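Local coordinates for putative Type I topoisomerase (Deinococcus radiodurans, PDB 3M4A), which probably relaxes DNA as a type IB topoisomerase, by ATP-independent breakage of one DNA strand, passage and rejoining, at residues A[104-109]-A[127-132]. Sequence-based numbering, arbitrary orientation.
With ACY (acetic acid), chain D; nucleotides of chain B.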
loop_
_atom_site.group_PDB
_atom_site.type_symbol
_atom_site.label_atom_id
_atom_site.label_comp_id
_atom_site.label_asym_id
_atom_site.label_seq_id
_atom_site.Cartn_x
_atom_site.Cartn_y
_atom_site.Cartn_z
ATOM N N THR A 104 -0.559 6.139 -10.027
ATOM C CA THR A 104 0.710 5.825 -10.678
ATOM C C THR A 104 1.211 4.426 -10.328
ATOM O O THR A 104 1.731 3.703 -11.193
ATOM C CB THR A 104 1.763 6.885 -10.367
ATOM O OG1 THR A 104 1.344 8.118 -10.951
ATOM C CG2 THR A 104 3.117 6.491 -10.945
ATOM N N LEU A 105 1.073 4.052 -9.056
ATOM C CA LEU A 105 1.392 2.692 -8.619
ATOM C C LEU A 105 0.632 1.664 -9.442
ATOM O O LEU A 105 1.208 0.672 -9.860
ATOM C CB LEU A 105 1.048 2.481 -7.145
ATOM C CG LEU A 105 1.169 1.071 -6.573
ATOM C CD1 LEU A 105 2.598 0.598 -6.670
ATOM C CD2 LEU A 105 0.636 1.045 -5.125
ATOM N N LYS A 106 -0.669 1.887 -9.620
ATOM C CA LYS A 106 -1.523 0.961 -10.383
ATOM C C LYS A 106 -1.084 0.808 -11.835
ATOM O O LYS A 106 -1.073 -0.296 -12.376
ATOM C CB LYS A 106 -2.985 1.394 -10.325
ATOM C CG LYS A 106 -3.614 1.227 -8.947
ATOM C CD LYS A 106 -3.875 -0.194 -8.619
ATOM C CE LYS A 106 -4.953 -0.786 -9.518
ATOM N NZ LYS A 106 -4.996 -2.241 -9.373
ATOM N N VAL A 107 -0.713 1.915 -12.469
ATOM C CA VAL A 107 -0.218 1.854 -13.843
ATOM C C VAL A 107 1.059 1.007 -13.920
ATOM O O VAL A 107 1.199 0.102 -14.765
ATOM C CB VAL A 107 0.040 3.271 -14.396
ATOM C CG1 VAL A 107 0.830 3.220 -15.735
ATOM C CG2 VAL A 107 -1.283 4.017 -14.553
ATOM N N ALA A 108 1.981 1.274 -13.006
ATOM C CA ALA A 108 3.252 0.567 -12.972
ATOM C C ALA A 108 3.073 -0.923 -12.672
ATOM O O ALA A 108 3.661 -1.781 -13.344
ATOM C CB ALA A 108 4.153 1.197 -11.952
ATOM N N THR A 109 2.252 -1.246 -11.667
ATOM C CA THR A 109 2.072 -2.653 -11.290
ATOM C C THR A 109 1.266 -3.425 -12.348
ATOM O O THR A 109 1.587 -4.566 -12.646
ATOM C CB THR A 109 1.505 -2.839 -9.853
ATOM O OG1 THR A 109 0.229 -2.208 -9.725
ATOM C CG2 THR A 109 2.462 -2.261 -8.829
ATOM N N MET A 127 2.765 -9.180 -5.052
ATOM C CA MET A 127 3.008 -8.936 -3.628
ATOM C C MET A 127 2.614 -7.524 -3.211
ATOM O O MET A 127 2.054 -7.340 -2.140
ATOM C CB MET A 127 4.481 -9.218 -3.279
ATOM C CG MET A 127 4.849 -10.684 -3.394
ATOM S SD MET A 127 6.637 -10.947 -3.371
ATOM C CE MET A 127 6.885 -11.089 -1.602
ATOM N N THR A 128 2.877 -6.545 -4.081
ATOM C CA THR A 128 2.529 -5.149 -3.835
ATOM C C THR A 128 1.012 -5.000 -3.822
ATOM O O THR A 128 0.461 -4.289 -2.986
ATOM C CB THR A 128 3.155 -4.208 -4.860
ATOM O OG1 THR A 128 4.582 -4.333 -4.801
ATOM C CG2 THR A 128 2.798 -2.757 -4.538
ATOM N N ARG A 129 0.330 -5.686 -4.730
ATOM C CA ARG A 129 -1.141 -5.679 -4.684
ATOM C C ARG A 129 -1.633 -6.247 -3.360
ATOM O O ARG A 129 -2.557 -5.717 -2.760
ATOM C CB ARG A 129 -1.769 -6.414 -5.874
ATOM C CG ARG A 129 -3.295 -6.361 -5.863
ATOM C CD ARG A 129 -3.861 -6.853 -7.164
ATOM N NE ARG A 129 -3.587 -5.885 -8.223
ATOM C CZ ARG A 129 -3.933 -6.046 -9.495
ATOM N NH1 ARG A 129 -4.633 -7.095 -9.891
ATOM N NH2 ARG A 129 -3.623 -5.103 -10.364
ATOM N N LEU A 130 -1.031 -7.326 -2.892
ATOM C CA LEU A 130 -1.428 -7.890 -1.582
ATOM C C LEU A 130 -1.194 -6.930 -0.393
ATOM O O LEU A 130 -2.019 -6.860 0.506
ATOM C CB LEU A 130 -0.735 -9.223 -1.343
ATOM C CG LEU A 130 -1.258 -10.352 -2.240
ATOM C CD1 LEU A 130 -0.312 -11.548 -2.238
ATOM C CD2 LEU A 130 -2.668 -10.752 -1.767
ATOM N N LEU A 131 -0.088 -6.191 -0.412
ATOM C CA LEU A 131 0.155 -5.142 0.603
ATOM C C LEU A 131 -0.952 -4.095 0.574
ATOM O O LEU A 131 -1.448 -3.659 1.614
ATOM C CB LEU A 131 1.495 -4.450 0.368
ATOM C CG LEU A 131 2.798 -5.214 0.526
ATOM C CD1 LEU A 131 4.011 -4.400 0.034
ATOM C CD2 LEU A 131 2.984 -5.693 1.972
ATOM N N HIS A 132 -1.344 -3.700 -0.640
ATOM C CA HIS A 132 -2.326 -2.665 -0.836
ATOM C C HIS A 132 -3.719 -3.107 -0.392
ATOM O O HIS A 132 -4.369 -2.400 0.387
ATOM C CB HIS A 132 -2.333 -2.277 -2.311
ATOM C CG HIS A 132 -3.304 -1.184 -2.668
ATOM N ND1 HIS A 132 -3.778 -1.038 -3.952
ATOM C CD2 HIS A 132 -3.874 -0.197 -1.938
ATOM C CE1 HIS A 132 -4.595 -0.002 -4.001
ATOM N NE2 HIS A 132 -4.673 0.530 -2.791
HETATM C C ACY D . -2.208 -2.833 -6.644
HETATM O O ACY D . -2.139 -3.529 -7.686
HETATM O OXT ACY D . -3.245 -2.766 -5.949
HETATM C CH3 ACY D . -1.004 -2.045 -6.228
ATOM P P DC B 10 -4.858 -6.084 -13.740
ATOM O OP1 DC B 10 -4.221 -4.863 -13.258
ATOM O OP2 DC B 10 -5.307 -7.071 -12.731
ATOM O "O5'" DC B 10 -6.150 -5.643 -14.559
ATOM C "C5'" DC B 10 -6.019 -4.638 -15.578
ATOM C "C4'" DC B 10 -7.302 -4.550 -16.368
ATOM O "O4'" DC B 10 -7.498 -5.779 -17.133
ATOM C "C3'" DC B 10 -8.572 -4.373 -15.532
ATOM O "O3'" DC B 10 -9.467 -3.499 -16.183
ATOM C "C2'" DC B 10 -9.168 -5.762 -15.493
ATOM C "C1'" DC B 10 -8.848 -6.187 -16.914
ATOM N N1 DC B 10 -8.939 -7.631 -17.189
ATOM C C2 DC B 10 -9.211 -8.020 -18.507
ATOM O O2 DC B 10 -9.368 -7.150 -19.385
ATOM N N3 DC B 10 -9.313 -9.334 -18.784
ATOM C C4 DC B 10 -9.160 -10.248 -17.828
ATOM N N4 DC B 10 -9.260 -11.530 -18.172
ATOM C C5 DC B 10 -8.873 -9.871 -16.482
ATOM C C6 DC B 10 -8.782 -8.564 -16.212
HETATM O O HOH W 1 -2.320 -2.484 -10.660
#
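Leu105 and Thr128 meet tip to tip, Leu105 CD1 lying 4.0 Å from Thr128 CG2, where 104-109 of helix 91-113 and 127-132 of helix 120-134 run roughly antiparallel (150°); Thr109 CG2 closes on the same methyl. Beside this apolar patch the helices are joined through bound acetic acid, presumably acetate, probably picked up from the crystallisation solution. Arg129, CG anti to the backbone N (chi1 -178°), bends at chi3, turning its guanidinium edge to the carboxyl group and the phosphate: NE donates almost straight to ACY O at 2.8 Å, while NH1 and NH2 hold OP2 and OP1 of DC10 of chain B. Within the catalytic core of this type IB topoisomerase, Arg129 thereby grips the backbone phosphate of the bound DNA. Lys106, folded at chi2 and chi3, crosses it at about a right angle; Lys106 NZ lies 3.3 Å from Arg129 NH2, like charges probably eased by the phosphate and by Asp185, salt-bridged to Arg129 NH1. A leucine in place of Arg129 would probably leave the phosphate without its two-pronged partner. One water accepts from Lys106 NZ and Arg129 NH2, with Lys106 O, Thr109 OG1 and ACY O as possible acceptors, while His132 ND1 holds ACY OXT in its ring plane at 2.7 Å.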